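Local coordinates for protein Plm1 (Streptomyces sp. HK803, PDB 4HXY) that probably catalyses the NADPH-dependent reduction of a beta-keto intermediate as the ketoreductase domain of the first module of phoslactomycin polyketide synthesis, at residues P101-G109 with A340-E351; R350-W361 with A398-V409. All coordinates share one frame; numbering follows the deposited sequence.

Overall arrangement
From the N terminus, the chain first meets interaction 1 at residues 101-109, where helix 105-120 begins. This contact closes a long loop of 230 residues when helix 333-351 packs back on it, joining the N-terminal half, probably the structural subdomain, to the NADPH-binding Rossmann-fold half. Interaction 2 starts as that same helix ends. It closes a much shorter loop of 36 residues, bringing strand 408-412 and the end of helix 388-400 against strand 357-361. The two loops follow in series, neither nesting nor crossing, and meet at Arg-350 and Glu-351. Asp-343 OD1 and Ser-358 OG, probably hydrogen-bonded, link them further. Helix 333-351 packs on helix 105-120 and on strands 316-322 and 357-361.

Interaction 1: P101-G109 with A340-E351; sequences PAADVRAAG and ACLDALARRRRE
With CG1 anti to the backbone N (chi1 166°) and CG2 beside that N, Val-105 turns both methyls into the hole formed by Cys-341, Ala-344, Leu-345 and Arg-348, a single knob-into-hole contact between roughly antiparallel helix segments (149°). Val-105 CG2 settles on Leu-345 CA (3.6 Å), while its CG1 lies against Cys-341 CB (3.9 Å). The pair joins the N-terminal half, probably the structural subdomain of the ketoreductase, to its Rossmann-fold half. Small residues let the axes come within 7.6 Å: Ala-108 CB presses on Ala-344 CB at 3.4 Å, tighter than usual van der Waals contact, and Gly-109 CA rests on Cys-341 SG. Arg-348, bent at chi3, lays one face of its guanidinium over Val-105 CG2. From its edge, NH1 reaches a water that also accepts from Val-105 N, while NH2 is held in a salt bridge with Asp-308. Asp-104 caps the helix start, its OD1 accepting from Ala-107 N (3.0 Å). In the loop ahead of the helix, Ala-103 CB touches Arg-347 NH1, and Ala-103 N gives a straight bond (170°) to the syn lone pair of Glu-351 OE1, 3.0 Å away.

Interaction 2: R350-W361 with A398-V409; sequences REQGKRAVSVAW and AIMSDRAGDPVV
Val-359 and Pro-407 cross at about a right angle in the tightly packed part of the contact, where Val-359 CG2 also meets Ala-398 CB at 3.6 Å, joining the end of helix 388-400 to the strand. The other branch, CG1, anti to the backbone N, touches Val-409 CG2 and sits over the centre of the Trp-361 ring. Val-409 lies alongside the indole, its CG1 against Trp-361 CZ3 (3.8 Å), and thus backs a residue whose side chain touches NADPH. Beneath these side chains the backbones run parallel: Ala-360 N donates to Pro-407 O (2.9 Å), and Ala-360 O accepts from Val-409 N. This pairing adds strand 408-412 to the parallel sheet of the Rossmann fold, next to strand 357-361, which bonds on its other edge to strand 316-322. A Schellman motif at Gly-353 ends helix 333-351 and lets the chain turn into that strand.

Towards the start of the strand, polar groups take over from the apolar side chains. Asp-406 OD1 is gripped from opposite faces of its plane, by Ser-358 N (3.1 Å, 170°) and by Arg-350 NH1 (3.0 Å) in a salt bridge, with guanidinium and carboxylate planes 85° apart. The same NH1 also donates to Ala-356 O, close to the guanidinium plane, and the two bonds help to set the turn of the group. Arg-350 CD lies against Ala-404 CB (3.6 Å) on the exposed loop, and the bend at chi3 then turns the guanidinium towards Asp-406. On the solvent side the contact is sparser. Exposed Arg-355, also salt-bridged to Asp-316, offers NH1 to Ile-399 O at 2.9 Å in a bent bond (136°), while its NH2 donates to a water that bonds Ile-399 O and Ser-401 O.

Interaction 1: P101-G109 with A340-E351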
loop_
_atom_site.group_PDB
_atom_site.type_symbol
_atom_site.label_atom_id
_atom_site.label_comp_id
_atom_site.label_asym_id
_atom_site.label_seq_id
_atom_site.Cartn_x
_atom_site.Cartn_y
_atom_site.Cartn_z
ATOM N N PRO A 101 10.664 -14.102 3.906
ATOM C CA PRO A 101 9.490 -14.809 4.367
ATOM C C PRO A 101 8.272 -14.557 3.480
ATOM O O PRO A 101 8.299 -13.690 2.597
ATOM C CB PRO A 101 9.253 -14.216 5.751
ATOM C CG PRO A 101 9.786 -12.838 5.660
ATOM C CD PRO A 101 10.986 -12.952 4.781
ATOM N N ALA A 102 7.218 -15.319 3.735
ATOM C CA ALA A 102 5.947 -15.134 3.046
ATOM C C ALA A 102 5.318 -13.808 3.481
ATOM O O ALA A 102 5.485 -13.384 4.625
ATOM C CB ALA A 102 5.016 -16.286 3.351
ATOM N N ALA A 103 4.578 -13.176 2.578
ATOM C CA ALA A 103 3.993 -11.848 2.829
ATOM C C ALA A 103 2.976 -11.862 3.972
ATOM O O ALA A 103 2.142 -12.803 4.075
ATOM C CB ALA A 103 3.354 -11.299 1.541
ATOM N N ASP A 104 3.065 -10.856 4.852
ATOM C CA ASP A 104 2.084 -10.629 5.907
ATOM C C ASP A 104 1.381 -9.337 5.510
ATOM O O ASP A 104 1.994 -8.265 5.530
ATOM C CB ASP A 104 2.780 -10.487 7.271
ATOM C CG ASP A 104 1.828 -10.204 8.428
ATOM O OD1 ASP A 104 0.742 -9.619 8.260
ATOM O OD2 ASP A 104 2.218 -10.537 9.575
ATOM N N VAL A 105 0.113 -9.450 5.115
ATOM C CA VAL A 105 -0.618 -8.306 4.573
ATOM C C VAL A 105 -0.757 -7.215 5.627
ATOM O O VAL A 105 -0.520 -6.039 5.354
ATOM C CB VAL A 105 -1.990 -8.754 4.018
ATOM C CG1 VAL A 105 -2.926 -7.558 3.746
ATOM C CG2 VAL A 105 -1.775 -9.612 2.772
ATOM N N ARG A 106 -1.126 -7.596 6.841
ATOM C CA ARG A 106 -1.350 -6.591 7.881
ATOM C C ARG A 106 -0.056 -5.896 8.325
ATOM O O ARG A 106 -0.052 -4.698 8.597
ATOM C CB ARG A 106 -2.120 -7.199 9.038
ATOM C CG ARG A 106 -3.528 -7.569 8.574
ATOM C CD ARG A 106 -4.429 -7.962 9.702
ATOM N NE ARG A 106 -5.675 -8.569 9.226
ATOM C CZ ARG A 106 -6.709 -7.920 8.675
ATOM N NH1 ARG A 106 -7.781 -8.608 8.307
ATOM N NH2 ARG A 106 -6.700 -6.601 8.488
ATOM N N ALA A 107 1.042 -6.630 8.356
ATOM C CA ALA A 107 2.322 -6.047 8.722
ATOM C C ALA A 107 2.768 -4.987 7.727
ATOM O O ALA A 107 3.392 -3.977 8.099
ATOM C CB ALA A 107 3.403 -7.120 8.838
ATOM N N ALA A 108 2.491 -5.232 6.446
ATOM C CA ALA A 108 2.805 -4.259 5.392
ATOM C C ALA A 108 2.136 -2.897 5.628
ATOM O O ALA A 108 2.711 -1.849 5.311
ATOM C CB ALA A 108 2.430 -4.830 3.993
ATOM N N GLY A 109 0.937 -2.907 6.198
ATOM C CA GLY A 109 0.229 -1.674 6.541
ATOM C C GLY A 109 0.974 -0.784 7.525
ATOM O O GLY A 109 0.858 0.439 7.489
ATOM N N ALA A 340 -0.516 -0.021 0.978
ATOM C CA ALA A 340 0.625 -0.890 1.249
ATOM C C ALA A 340 0.141 -2.328 1.473
ATOM O O ALA A 340 0.809 -3.290 1.083
ATOM C CB ALA A 340 1.415 -0.391 2.483
ATOM N N CYS A 341 -1.001 -2.473 2.129
ATOM C CA CYS A 341 -1.610 -3.793 2.301
ATOM C C CYS A 341 -1.932 -4.453 0.966
ATOM O O CYS A 341 -1.709 -5.660 0.799
ATOM C CB CYS A 341 -2.860 -3.708 3.157
ATOM S SG CYS A 341 -2.567 -3.359 4.918
ATOM N N LEU A 342 -2.471 -3.682 0.026
ATOM C CA LEU A 342 -2.811 -4.235 -1.299
ATOM C C LEU A 342 -1.577 -4.794 -1.978
ATOM O O LEU A 342 -1.597 -5.879 -2.539
ATOM C CB LEU A 342 -3.428 -3.177 -2.205
ATOM C CG LEU A 342 -4.819 -2.682 -1.881
ATOM C CD1 LEU A 342 -5.269 -1.690 -2.967
ATOM C CD2 LEU A 342 -5.802 -3.859 -1.734
ATOM N N ASP A 343 -0.473 -4.053 -1.920
ATOM C CA ASP A 343 0.733 -4.495 -2.603
ATOM C C ASP A 343 1.183 -5.815 -2.000
ATOM O O ASP A 343 1.607 -6.715 -2.722
ATOM C CB ASP A 343 1.836 -3.430 -2.492
ATOM C CG ASP A 343 1.415 -2.079 -3.075
ATOM O OD1 ASP A 343 0.418 -2.021 -3.841
ATOM O OD2 ASP A 343 2.092 -1.048 -2.786
ATOM N N ALA A 344 1.058 -5.950 -0.675
ATOM C CA ALA A 344 1.461 -7.194 -0.007
ATOM C C ALA A 344 0.546 -8.351 -0.351
ATOM O O ALA A 344 1.017 -9.464 -0.507
ATOM C CB ALA A 344 1.536 -7.035 1.503
ATOM N N LEU A 345 -0.754 -8.079 -0.467
ATOM C CA LEU A 345 -1.709 -9.119 -0.818
ATOM C C LEU A 345 -1.396 -9.661 -2.216
ATOM O O LEU A 345 -1.461 -10.870 -2.416
ATOM C CB LEU A 345 -3.135 -8.595 -0.772
ATOM C CG LEU A 345 -4.206 -9.577 -1.201
ATOM C CD1 LEU A 345 -4.193 -10.837 -0.344
ATOM C CD2 LEU A 345 -5.554 -8.856 -1.168
ATOM N N ALA A 346 -1.049 -8.800 -3.173
ATOM C CA ALA A 346 -0.702 -9.307 -4.493
ATOM C C ALA A 346 0.493 -10.249 -4.397
ATOM O O ALA A 346 0.502 -11.299 -5.038
ATOM C CB ALA A 346 -0.450 -8.188 -5.495
ATOM N N ARG A 347 1.511 -9.871 -3.620
ATOM C CA ARG A 347 2.683 -10.744 -3.431
ATOM C C ARG A 347 2.272 -12.078 -2.805
ATOM O O ARG A 347 2.738 -13.141 -3.221
ATOM C CB ARG A 347 3.744 -10.061 -2.564
ATOM C CG ARG A 347 4.425 -8.909 -3.237
ATOM C CD ARG A 347 5.681 -8.429 -2.513
ATOM N NE ARG A 347 5.373 -7.710 -1.279
ATOM C CZ ARG A 347 5.544 -8.179 -0.043
ATOM N NH1 ARG A 347 6.059 -9.397 0.180
ATOM N NH2 ARG A 347 5.210 -7.401 0.985
ATOM N N ARG A 348 1.408 -12.003 -1.810
ATOM C CA ARG A 348 0.954 -13.181 -1.077
ATOM C C ARG A 348 0.227 -14.141 -2.007
ATOM O O ARG A 348 0.478 -15.358 -1.998
ATOM C CB ARG A 348 0.069 -12.791 0.104
ATOM C CG ARG A 348 -0.211 -13.922 1.062
ATOM C CD ARG A 348 -1.172 -13.509 2.149
ATOM N NE ARG A 348 -2.563 -13.503 1.692
ATOM C CZ ARG A 348 -3.609 -13.226 2.460
ATOM N NH1 ARG A 348 -3.445 -12.891 3.733
ATOM N NH2 ARG A 348 -4.833 -13.297 1.957
ATOM N N ARG A 349 -0.631 -13.589 -2.854
ATOM C CA ARG A 349 -1.434 -14.410 -3.753
ATOM C C ARG A 349 -0.541 -15.097 -4.792
ATOM O O ARG A 349 -0.725 -16.283 -5.097
ATOM C CB ARG A 349 -2.532 -13.532 -4.408
ATOM C CG ARG A 349 -3.473 -14.271 -5.317
ATOM C CD ARG A 349 -4.717 -13.416 -5.669
ATOM N NE ARG A 349 -5.574 -14.108 -6.621
ATOM C CZ ARG A 349 -6.661 -14.802 -6.323
ATOM N NH1 ARG A 349 -7.083 -14.884 -5.075
ATOM N NH2 ARG A 349 -7.334 -15.400 -7.300
ATOM N N ARG A 350 0.444 -14.373 -5.327
ATOM C CA ARG A 350 1.409 -14.978 -6.253
ATOM C C ARG A 350 2.236 -16.097 -5.607
ATOM O O ARG A 350 2.524 -17.102 -6.278
ATOM C CB ARG A 350 2.316 -13.938 -6.878
ATOM C CG ARG A 350 1.586 -13.018 -7.826
ATOM C CD ARG A 350 2.534 -12.223 -8.717
ATOM N NE ARG A 350 3.481 -11.406 -7.965
ATOM C CZ ARG A 350 3.269 -10.144 -7.572
ATOM N NH1 ARG A 350 2.133 -9.507 -7.866
ATOM N NH2 ARG A 350 4.202 -9.497 -6.880
ATOM N N GLU A 351 2.549 -15.955 -4.326
ATOM C CA GLU A 351 3.288 -16.979 -3.563
ATOM C C GLU A 351 2.463 -18.261 -3.459
ATOM O O GLU A 351 3.014 -19.370 -3.361
ATOM C CB GLU A 351 3.657 -16.461 -2.154
ATOM C CG GLU A 351 4.742 -15.428 -2.203
ATOM C CD GLU A 351 5.021 -14.704 -0.875
ATOM O OE1 GLU A 351 4.229 -14.777 0.099
ATOM O OE2 GLU A 351 6.069 -14.024 -0.831
HETATM O O HOH W 1 7.016 -12.221 0.498
HETATM O O HOH W 2 4.290 -8.283 3.347
HETATM O O HOH W 3 -1.087 -12.189 5.362
#

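Interaction 2: R350-W361 with A398-V409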
loop_
_atom_site.group_PDB
_atom_site.type_symbol
_atom_site.label_atom_id
_atom_site.label_comp_id
_atom_site.label_asym_id
_atom_site.label_seq_id
_atom_site.Cartn_x
_atom_site.Cartn_y
_atom_site.Cartn_z
ATOM N N ARG A 350 0.444 -14.373 -5.327
ATOM C CA ARG A 350 1.409 -14.978 -6.253
ATOM C C ARG A 350 2.236 -16.097 -5.607
ATOM O O ARG A 350 2.524 -17.102 -6.278
ATOM C CB ARG A 350 2.316 -13.938 -6.878
ATOM C CG ARG A 350 1.586 -13.018 -7.826
ATOM C CD ARG A 350 2.534 -12.223 -8.717
ATOM N NE ARG A 350 3.481 -11.406 -7.965
ATOM C CZ ARG A 350 3.269 -10.144 -7.572
ATOM N NH1 ARG A 350 2.133 -9.507 -7.866
ATOM N NH2 ARG A 350 4.202 -9.497 -6.880
ATOM N N GLU A 351 2.549 -15.955 -4.326
ATOM C CA GLU A 351 3.288 -16.979 -3.563
ATOM C C GLU A 351 2.463 -18.261 -3.459
ATOM O O GLU A 351 3.014 -19.370 -3.361
ATOM C CB GLU A 351 3.657 -16.461 -2.154
ATOM C CG GLU A 351 4.742 -15.428 -2.203
ATOM C CD GLU A 351 5.021 -14.704 -0.875
ATOM O OE1 GLU A 351 4.229 -14.777 0.099
ATOM O OE2 GLU A 351 6.069 -14.024 -0.831
ATOM N N GLN A 352 1.152 -18.092 -3.517
ATOM C CA GLN A 352 0.193 -19.193 -3.472
ATOM C C GLN A 352 -0.098 -19.739 -4.879
ATOM O O GLN A 352 -1.000 -20.542 -5.061
ATOM C CB GLN A 352 -1.086 -18.728 -2.747
ATOM C CG GLN A 352 -0.838 -18.351 -1.300
ATOM C CD GLN A 352 -2.021 -17.673 -0.596
ATOM O OE1 GLN A 352 -2.979 -17.233 -1.224
ATOM N NE2 GLN A 352 -1.922 -17.557 0.734
ATOM N N GLY A 353 0.641 -19.281 -5.879
ATOM C CA GLY A 353 0.530 -19.823 -7.220
ATOM C C GLY A 353 -0.628 -19.241 -8.007
ATOM O O GLY A 353 -1.055 -19.819 -9.015
ATOM N N LYS A 354 -1.120 -18.081 -7.576
ATOM C CA LYS A 354 -2.269 -17.447 -8.216
ATOM C C LYS A 354 -1.868 -16.134 -8.879
ATOM O O LYS A 354 -0.921 -15.486 -8.445
ATOM C CB LYS A 354 -3.345 -17.181 -7.187
ATOM C CG LYS A 354 -3.928 -18.441 -6.528
ATOM C CD LYS A 354 -4.906 -18.068 -5.439
ATOM C CE LYS A 354 -5.356 -19.279 -4.622
ATOM N NZ LYS A 354 -5.823 -20.418 -5.480
ATOM N N ARG A 355 -2.569 -15.755 -9.939
ATOM C CA ARG A 355 -2.300 -14.480 -10.601
ATOM C C ARG A 355 -2.768 -13.310 -9.745
ATOM O O ARG A 355 -3.814 -13.381 -9.109
ATOM C CB ARG A 355 -2.953 -14.427 -11.993
ATOM C CG ARG A 355 -2.097 -15.160 -13.047
ATOM C CD ARG A 355 -2.700 -15.130 -14.413
ATOM N NE ARG A 355 -2.803 -13.776 -14.937
ATOM C CZ ARG A 355 -1.826 -13.106 -15.538
ATOM N NH1 ARG A 355 -2.069 -11.874 -15.984
ATOM N NH2 ARG A 355 -0.620 -13.642 -15.702
ATOM N N ALA A 356 -1.946 -12.259 -9.703
ATOM C CA ALA A 356 -2.300 -11.015 -9.009
ATOM C C ALA A 356 -1.346 -9.915 -9.386
ATOM O O ALA A 356 -0.155 -10.153 -9.538
ATOM C CB ALA A 356 -2.293 -11.189 -7.491
ATOM N N VAL A 357 -1.868 -8.710 -9.580
ATOM C CA VAL A 357 -1.044 -7.522 -9.698
ATOM C C VAL A 357 -1.665 -6.369 -8.926
ATOM O O VAL A 357 -2.883 -6.186 -8.953
ATOM C CB VAL A 357 -0.796 -7.117 -11.144
ATOM C CG1 VAL A 357 -2.125 -6.791 -11.910
ATOM C CG2 VAL A 357 0.263 -5.947 -11.200
ATOM N N SER A 358 -0.806 -5.607 -8.249
ATOM C CA SER A 358 -1.211 -4.373 -7.598
ATOM C C SER A 358 -0.498 -3.237 -8.282
ATOM O O SER A 358 0.736 -3.187 -8.273
ATOM C CB SER A 358 -0.850 -4.399 -6.123
ATOM O OG SER A 358 -1.323 -3.232 -5.457
ATOM N N VAL A 359 -1.243 -2.330 -8.894
ATOM C CA VAL A 359 -0.606 -1.188 -9.561
ATOM C C VAL A 359 -0.725 0.005 -8.629
ATOM O O VAL A 359 -1.842 0.409 -8.292
ATOM C CB VAL A 359 -1.268 -0.839 -10.911
ATOM C CG1 VAL A 359 -0.582 0.349 -11.562
ATOM C CG2 VAL A 359 -1.211 -2.029 -11.883
ATOM N N ALA A 360 0.425 0.564 -8.239
ATOM C CA ALA A 360 0.463 1.744 -7.367
ATOM C C ALA A 360 0.431 2.976 -8.270
ATOM O O ALA A 360 1.445 3.437 -8.775
ATOM C CB ALA A 360 1.689 1.699 -6.489
ATOM N N TRP A 361 -0.772 3.470 -8.516
ATOM C CA TRP A 361 -0.979 4.611 -9.378
ATOM C C TRP A 361 -0.631 5.975 -8.745
ATOM O O TRP A 361 -0.978 6.271 -7.583
ATOM C CB TRP A 361 -2.449 4.691 -9.741
ATOM C CG TRP A 361 -2.983 3.510 -10.465
ATOM C CD1 TRP A 361 -3.869 2.589 -9.994
ATOM C CD2 TRP A 361 -2.765 3.193 -11.833
ATOM N NE1 TRP A 361 -4.172 1.688 -10.972
ATOM C CE2 TRP A 361 -3.505 2.038 -12.115
ATOM C CE3 TRP A 361 -1.980 3.746 -12.825
ATOM C CZ2 TRP A 361 -3.493 1.433 -13.373
ATOM C CZ3 TRP A 361 -1.981 3.176 -14.075
ATOM C CH2 TRP A 361 -2.720 2.014 -14.338
ATOM N N ALA A 398 0.625 -3.743 -17.229
ATOM C CA ALA A 398 0.867 -4.327 -15.921
ATOM C C ALA A 398 0.253 -5.716 -15.789
ATOM O O ALA A 398 0.851 -6.637 -15.219
ATOM C CB ALA A 398 0.364 -3.398 -14.806
ATOM N N ILE A 399 -0.959 -5.867 -16.324
ATOM C CA ILE A 399 -1.690 -7.119 -16.249
ATOM C C ILE A 399 -1.042 -8.163 -17.140
ATOM O O ILE A 399 -0.903 -9.320 -16.725
ATOM C CB ILE A 399 -3.193 -6.925 -16.634
ATOM C CG1 ILE A 399 -3.888 -6.009 -15.639
ATOM C CG2 ILE A 399 -3.929 -8.298 -16.741
ATOM C CD1 ILE A 399 -5.252 -5.527 -16.077
ATOM N N MET A 400 -0.653 -7.754 -18.353
ATOM C CA MET A 400 -0.219 -8.683 -19.391
ATOM C C MET A 400 1.287 -8.953 -19.353
ATOM O O MET A 400 1.805 -9.703 -20.181
ATOM C CB MET A 400 -0.623 -8.158 -20.770
ATOM C CG MET A 400 -2.159 -8.111 -20.997
ATOM S SD MET A 400 -2.937 -9.725 -20.848
ATOM C CE MET A 400 -2.415 -10.554 -22.356
ATOM N N SER A 401 1.973 -8.339 -18.400
ATOM C CA SER A 401 3.428 -8.467 -18.267
ATOM C C SER A 401 3.879 -9.930 -18.179
ATOM O O SER A 401 3.282 -10.714 -17.454
ATOM C CB SER A 401 3.877 -7.704 -17.012
ATOM O OG SER A 401 5.281 -7.769 -16.836
ATOM N N ASP A 402 4.930 -10.283 -18.916
ATOM C CA ASP A 402 5.432 -11.674 -18.938
ATOM C C ASP A 402 6.076 -12.076 -17.616
ATOM O O ASP A 402 6.222 -13.270 -17.331
ATOM C CB ASP A 402 6.396 -11.949 -20.112
ATOM C CG ASP A 402 7.489 -10.897 -20.270
ATOM O OD1 ASP A 402 8.097 -10.844 -21.380
ATOM O OD2 ASP A 402 7.755 -10.126 -19.319
ATOM N N ARG A 403 6.447 -11.079 -16.820
ATOM C CA ARG A 403 7.007 -11.311 -15.502
ATOM C C ARG A 403 6.220 -10.607 -14.399
ATOM O O ARG A 403 5.782 -9.464 -14.540
ATOM C CB ARG A 403 8.466 -10.879 -15.472
ATOM C CG ARG A 403 9.399 -11.926 -16.072
ATOM C CD ARG A 403 10.822 -11.410 -16.171
ATOM N NE ARG A 403 10.917 -10.264 -17.071
ATOM C CZ ARG A 403 10.801 -10.328 -18.400
ATOM N NH1 ARG A 403 10.574 -11.495 -19.009
ATOM N NH2 ARG A 403 10.920 -9.216 -19.135
ATOM N N ALA A 404 6.057 -11.325 -13.299
ATOM C CA ALA A 404 5.347 -10.839 -12.125
ATOM C C ALA A 404 6.106 -9.682 -11.500
ATOM O O ALA A 404 7.328 -9.686 -11.465
ATOM C CB ALA A 404 5.200 -11.975 -11.113
ATOM N N GLY A 405 5.366 -8.703 -11.006
ATOM C CA GLY A 405 5.950 -7.561 -10.337
ATOM C C GLY A 405 4.852 -6.748 -9.709
ATOM O O GLY A 405 3.693 -7.033 -9.903
ATOM N N ASP A 406 5.202 -5.729 -8.952
ATOM C CA ASP A 406 4.166 -4.797 -8.568
ATOM C C ASP A 406 4.720 -3.433 -8.979
ATOM O O ASP A 406 5.607 -2.886 -8.370
ATOM C CB ASP A 406 3.780 -4.857 -7.104
ATOM C CG ASP A 406 2.722 -5.939 -6.789
ATOM O OD1 ASP A 406 2.061 -6.525 -7.703
ATOM O OD2 ASP A 406 2.567 -6.175 -5.570
ATOM N N PRO A 407 4.157 -2.903 -10.038
ATOM C CA PRO A 407 4.598 -1.642 -10.601
ATOM C C PRO A 407 4.006 -0.408 -9.945
ATOM O O PRO A 407 2.910 -0.427 -9.446
ATOM C CB PRO A 407 4.106 -1.746 -12.039
ATOM C CG PRO A 407 2.840 -2.485 -11.892
ATOM C CD PRO A 407 3.106 -3.519 -10.862
ATOM N N VAL A 408 4.793 0.655 -9.986
ATOM C CA VAL A 408 4.372 1.996 -9.592
ATOM C C VAL A 408 4.316 2.776 -10.905
ATOM O O VAL A 408 5.311 2.806 -11.633
ATOM C CB VAL A 408 5.401 2.634 -8.634
ATOM C CG1 VAL A 408 4.895 3.988 -8.108
ATOM C CG2 VAL A 408 5.696 1.708 -7.463
ATOM N N VAL A 409 3.163 3.369 -11.216
ATOM C CA VAL A 409 2.940 4.046 -12.507
ATOM C C VAL A 409 2.437 5.458 -12.265
ATOM O O VAL A 409 1.342 5.654 -11.740
ATOM C CB VAL A 409 1.935 3.262 -13.367
ATOM C CG1 VAL A 409 1.655 4.003 -14.691
ATOM C CG2 VAL A 409 2.434 1.818 -13.615
HETATM O O HOH W 4 0.636 -11.962 -17.726
#